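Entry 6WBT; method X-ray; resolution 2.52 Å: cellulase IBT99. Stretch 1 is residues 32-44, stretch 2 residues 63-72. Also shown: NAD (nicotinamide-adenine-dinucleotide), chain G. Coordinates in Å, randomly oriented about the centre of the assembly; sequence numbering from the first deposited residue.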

# COMPACT_ATOMS: atom_id res chain seq x y z
N ASN A 32 6.50 17.01 -40.42
CA ASN A 32 6.35 16.80 -41.86
C ASN A 32 4.91 16.40 -42.14
O ASN A 32 4.51 15.26 -41.91
N ILE A 33 4.12 17.35 -42.64
CA ILE A 33 2.68 17.15 -42.81
C ILE A 33 2.42 16.63 -44.22
O ILE A 33 2.55 17.36 -45.20
N LYS A 34 2.04 15.35 -44.31
CA LYS A 34 1.59 14.80 -45.59
C LYS A 34 0.23 15.37 -45.97
O LYS A 34 0.06 15.93 -47.06
N GLU A 35 -0.75 15.23 -45.08
CA GLU A 35 -2.08 15.77 -45.29
C GLU A 35 -2.64 16.28 -43.97
O GLU A 35 -2.26 15.80 -42.90
N LEU A 36 -3.54 17.25 -44.05
CA LEU A 36 -4.26 17.77 -42.90
C LEU A 36 -5.73 17.41 -43.06
O LEU A 36 -6.36 17.80 -44.04
N TRP A 37 -6.27 16.67 -42.09
CA TRP A 37 -7.63 16.16 -42.16
C TRP A 37 -8.48 16.79 -41.08
O TRP A 37 -8.07 16.88 -39.92
N LEU A 38 -9.68 17.24 -41.46
CA LEU A 38 -10.66 17.78 -40.54
C LEU A 38 -11.85 16.82 -40.51
O LEU A 38 -12.57 16.69 -41.50
N TYR A 39 -12.04 16.14 -39.38
CA TYR A 39 -13.13 15.20 -39.20
C TYR A 39 -14.11 15.73 -38.18
O TYR A 39 -13.72 16.32 -37.17
N ASP A 40 -15.40 15.51 -38.45
CA ASP A 40 -16.46 15.96 -37.56
C ASP A 40 -17.73 15.20 -37.89
O ASP A 40 -17.86 14.63 -38.98
N ILE A 41 -18.66 15.20 -36.94
CA ILE A 41 -19.97 14.59 -37.17
C ILE A 41 -20.99 15.59 -37.69
O ILE A 41 -22.03 15.18 -38.22
N ASP A 42 -20.72 16.89 -37.56
CA ASP A 42 -21.60 17.93 -38.08
C ASP A 42 -20.99 18.44 -39.39
O ASP A 42 -19.95 19.11 -39.38
N GLU A 43 -21.64 18.13 -40.51
CA GLU A 43 -21.07 18.45 -41.81
C GLU A 43 -21.10 19.95 -42.08
O GLU A 43 -20.10 20.53 -42.51
N GLU A 44 -22.25 20.58 -41.84
CA GLU A 44 -22.40 22.00 -42.18
C GLU A 44 -21.54 22.89 -41.29
O GLU A 44 -20.97 23.88 -41.76
N GLU A 63 1.22 25.21 -49.31
CA GLU A 63 1.60 23.92 -49.87
C GLU A 63 1.02 22.74 -49.09
O GLU A 63 1.27 21.59 -49.47
N VAL A 64 0.25 23.00 -48.04
CA VAL A 64 -0.34 21.93 -47.23
C VAL A 64 -1.73 21.63 -47.77
O VAL A 64 -2.60 22.52 -47.81
N VAL A 65 -1.96 20.39 -48.18
CA VAL A 65 -3.25 19.96 -48.70
C VAL A 65 -4.20 19.69 -47.54
O VAL A 65 -3.83 19.05 -46.55
N LEU A 66 -5.43 20.19 -47.66
CA LEU A 66 -6.45 20.05 -46.63
C LEU A 66 -7.57 19.15 -47.14
O LEU A 66 -8.14 19.41 -48.20
N LYS A 67 -7.89 18.11 -46.37
CA LYS A 67 -8.99 17.21 -46.67
C LYS A 67 -10.04 17.32 -45.57
O LYS A 67 -9.71 17.29 -44.39
N VAL A 68 -11.30 17.46 -45.97
CA VAL A 68 -12.42 17.60 -45.05
C VAL A 68 -13.39 16.46 -45.31
O VAL A 68 -13.74 16.18 -46.46
N THR A 69 -13.83 15.80 -44.24
CA THR A 69 -14.73 14.66 -44.38
C THR A 69 -15.52 14.47 -43.09
O THR A 69 -15.14 14.97 -42.03
N VAL A 70 -16.63 13.75 -43.22
CA VAL A 70 -17.41 13.29 -42.08
C VAL A 70 -17.40 11.77 -41.95
O VAL A 70 -18.02 11.24 -41.03
N ASN A 71 -16.71 11.07 -42.84
CA ASN A 71 -16.64 9.61 -42.79
C ASN A 71 -15.46 9.20 -41.91
O ASN A 71 -14.32 9.58 -42.21
N PRO A 72 -15.68 8.43 -40.84
CA PRO A 72 -14.56 8.09 -39.96
C PRO A 72 -13.52 7.19 -40.61
O PRO A 72 -12.33 7.34 -40.33

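Two neighbouring parallel strands, running through Trp 37 and Lys 67, form this contact, joined by backbone hydrogen bonds and packed by side chains on both faces of the sheet. Their axes approach to 4.7 Å at 22°, and the ladder includes Lys 67 N to Leu 36 O (2.8 Å, 174°) and Leu 38 N to Lys 67 O (2.9 Å, 160°).

On one face, Leu 36 (t, p), Leu 38 (m, t), Leu 66 (t, p) and Val 68 (t) make an apolar layer. Leu 66 CD1 lies 3.8 Å from Leu 36 CD2 and 3.7 Å from Leu 38 CG, so this one methyl touches both leucines.

The other face carries Trp 37, Lys 67, Tyr 39 and Thr 69. With Trp 37 at chi1 -77°, Lys 67 CB sits 3.4 Å from the centroid of its six-membered ring, only 6° off the normal, a CH-pi contact; Thr 69 CG2 meets the ring edge, 3.5 Å from CZ3. Tyr 39 (t) reaches Pro 72, CE1 to CB 4.0 Å, and a water bridges Tyr 39 OH and Val 70 O, 2.9 Å from each.

Beyond the strand, Asp 40 (t) binds the adenosine ribose of NAD: O2B donates to OD1 (2.7 Å) and O3B to OD2 (a very short 2.3 Å). Asp 42 N also donates to Asp 40 OD1 (2.9 Å, 172°).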

# COMPACT_ATOMS: atom_id res chain seq x y z
CB ASN A 32 7.33 15.75 -42.35
CG ASN A 32 7.50 15.76 -43.85
OD1 ASN A 32 7.02 14.87 -44.55
ND2 ASN A 32 8.18 16.78 -44.36
CB ILE A 33 1.91 18.45 -42.55
CG1 ILE A 33 2.20 18.97 -41.14
CG2 ILE A 33 0.42 18.23 -42.75
CD1 ILE A 33 1.56 20.30 -40.83
CB LYS A 34 1.54 13.28 -45.52
CG LYS A 34 0.69 12.64 -46.61
CD LYS A 34 0.24 11.25 -46.18
CE LYS A 34 -0.82 10.69 -47.12
NZ LYS A 34 -1.41 9.43 -46.58
CB GLU A 35 -3.04 14.73 -45.89
CG GLU A 35 -2.79 14.40 -47.35
CD GLU A 35 -3.75 13.35 -47.87
OE1 GLU A 35 -4.53 13.67 -48.80
OE2 GLU A 35 -3.73 12.22 -47.35
CB LEU A 36 -4.08 19.29 -42.78
CG LEU A 36 -4.58 19.92 -41.47
CD1 LEU A 36 -3.70 19.50 -40.30
CD2 LEU A 36 -4.64 21.43 -41.59
CB TRP A 37 -7.65 14.63 -42.02
CG TRP A 37 -7.24 13.91 -43.27
CD1 TRP A 37 -5.97 13.67 -43.70
CD2 TRP A 37 -8.11 13.35 -44.26
NE1 TRP A 37 -5.99 12.99 -44.90
CE2 TRP A 37 -7.30 12.78 -45.26
CE3 TRP A 37 -9.50 13.26 -44.39
CZ2 TRP A 37 -7.83 12.13 -46.38
CZ3 TRP A 37 -10.02 12.62 -45.50
CH2 TRP A 37 -9.19 12.07 -46.48
CB LEU A 38 -11.10 19.18 -40.96
CG LEU A 38 -10.02 20.26 -41.00
CD1 LEU A 38 -10.63 21.59 -41.40
CD2 LEU A 38 -9.31 20.38 -39.66
CB TYR A 39 -12.61 13.83 -38.76
CG TYR A 39 -13.69 12.90 -38.25
CD1 TYR A 39 -14.55 12.26 -39.13
CD2 TYR A 39 -13.86 12.68 -36.89
CE1 TYR A 39 -15.54 11.41 -38.68
CE2 TYR A 39 -14.85 11.84 -36.42
CZ TYR A 39 -15.69 11.21 -37.32
OH TYR A 39 -16.68 10.37 -36.86
CB ASP A 40 -16.68 17.47 -37.68
CG ASP A 40 -17.33 18.07 -36.45
OD1 ASP A 40 -18.34 17.51 -35.98
OD2 ASP A 40 -16.81 19.09 -35.95
CB ILE A 41 -20.51 13.93 -35.89
CG1 ILE A 41 -20.76 14.98 -34.81
CG2 ILE A 41 -19.55 12.86 -35.39
CD1 ILE A 41 -21.43 14.44 -33.57
CB ASP A 42 -21.77 19.06 -37.07
CG ASP A 42 -22.89 20.03 -37.43
OD1 ASP A 42 -23.48 19.90 -38.52
OD2 ASP A 42 -23.19 20.93 -36.61
CB GLU A 43 -21.80 17.68 -42.91
CG GLU A 43 -21.13 17.74 -44.28
CD GLU A 43 -21.80 16.83 -45.29
OE1 GLU A 43 -22.90 16.33 -45.00
OE2 GLU A 43 -21.21 16.61 -46.37
CB GLU A 44 -23.87 22.40 -42.09
CG GLU A 44 -24.79 21.59 -42.98
CD GLU A 44 -24.23 21.38 -44.37
OE1 GLU A 44 -23.89 20.22 -44.71
OE2 GLU A 44 -24.10 22.37 -45.13
CB GLU A 63 3.13 23.79 -49.92
CG GLU A 63 3.79 23.55 -48.57
CD GLU A 63 4.00 24.82 -47.77
OE1 GLU A 63 3.43 25.86 -48.15
OE2 GLU A 63 4.73 24.77 -46.77
CB VAL A 64 -0.39 22.32 -45.75
CG1 VAL A 64 -1.05 21.22 -44.93
CG2 VAL A 64 1.01 22.62 -45.23
CB VAL A 65 -3.08 18.72 -49.60
CG1 VAL A 65 -2.18 17.69 -48.93
CG2 VAL A 65 -4.44 18.12 -49.94
CB LEU A 66 -7.01 21.41 -46.22
CG LEU A 66 -8.15 21.39 -45.21
CD1 LEU A 66 -7.68 20.86 -43.86
CD2 LEU A 66 -8.77 22.77 -45.06
CB LYS A 67 -8.51 15.76 -46.80
CG LYS A 67 -7.34 15.58 -47.75
CD LYS A 67 -7.71 14.73 -48.95
CE LYS A 67 -8.70 15.44 -49.87
NZ LYS A 67 -9.00 14.64 -51.08
CB VAL A 68 -13.11 18.96 -45.20
CG1 VAL A 68 -14.28 19.07 -44.23
CG2 VAL A 68 -12.12 20.09 -44.97
CB THR A 69 -13.96 13.38 -44.70
OG1 THR A 69 -14.88 12.29 -44.85
CG2 THR A 69 -12.98 13.05 -43.59
CB VAL A 70 -18.86 13.81 -42.14
CG1 VAL A 70 -18.89 15.32 -42.04
CG2 VAL A 70 -19.54 13.34 -43.41
CB ASN A 71 -16.47 9.03 -44.19
CG ASN A 71 -16.36 7.52 -44.18
OD1 ASN A 71 -15.26 6.97 -44.26
ND2 ASN A 71 -17.50 6.84 -44.10
CB PRO A 72 -15.24 7.42 -38.76
CG PRO A 72 -16.53 6.90 -39.30
CD PRO A 72 -16.96 7.89 -40.35
PA NAD G . -17.41 23.67 -30.29
O1A NAD G . -18.75 23.27 -29.76
O2A NAD G . -17.27 25.04 -30.87
O5B NAD G . -16.93 22.59 -31.37
C5B NAD G . -16.86 21.19 -30.99
C4B NAD G . -16.90 20.33 -32.23
O4B NAD G . -16.89 18.92 -31.86
C3B NAD G . -18.13 20.51 -33.13
O3B NAD G . -17.71 20.67 -34.48
C2B NAD G . -18.88 19.18 -32.96
O2B NAD G . -19.73 18.85 -34.04
C1B NAD G . -17.71 18.24 -32.78
N9A NAD G . -18.07 16.93 -32.23
C8A NAD G . -19.03 16.68 -31.28
N7A NAD G . -19.14 15.41 -30.98
C5A NAD G . -18.20 14.78 -31.78
C6A NAD G . -17.84 13.43 -31.93
N6A NAD G . -18.40 12.43 -31.25
N1A NAD G . -16.86 13.14 -32.82
C2A NAD G . -16.30 14.15 -33.50
N3A NAD G . -16.56 15.45 -33.45
C4A NAD G . -17.53 15.71 -32.56
O3 NAD G . -16.32 23.50 -29.13
PN NAD G . -15.11 24.42 -28.64
O1N NAD G . -14.26 24.77 -29.81
O2N NAD G . -15.65 25.53 -27.80
O5D NAD G . -14.32 23.39 -27.70
C5D NAD G . -13.94 22.11 -28.28
C4D NAD G . -13.46 21.20 -27.18
O4D NAD G . -12.18 21.67 -26.69
C3D NAD G . -14.36 21.11 -25.94
O3D NAD G . -14.50 19.76 -25.54
C2D NAD G . -13.53 21.91 -24.92
O2D NAD G . -13.87 21.66 -23.57
C1D NAD G . -12.13 21.45 -25.30
N1N NAD G . -11.07 22.32 -24.71
C2N NAD G . -10.31 21.86 -23.66
C3N NAD G . -9.34 22.66 -23.09
C7N NAD G . -8.51 22.08 -21.98
O7N NAD G . -8.14 22.80 -21.05
N7N NAD G . -8.17 20.80 -22.07
C4N NAD G . -9.16 23.96 -23.57
C5N NAD G . -9.90 24.39 -24.65
C6N NAD G . -10.85 23.56 -25.20
O HOH W 1 -19.08 10.71 -38.41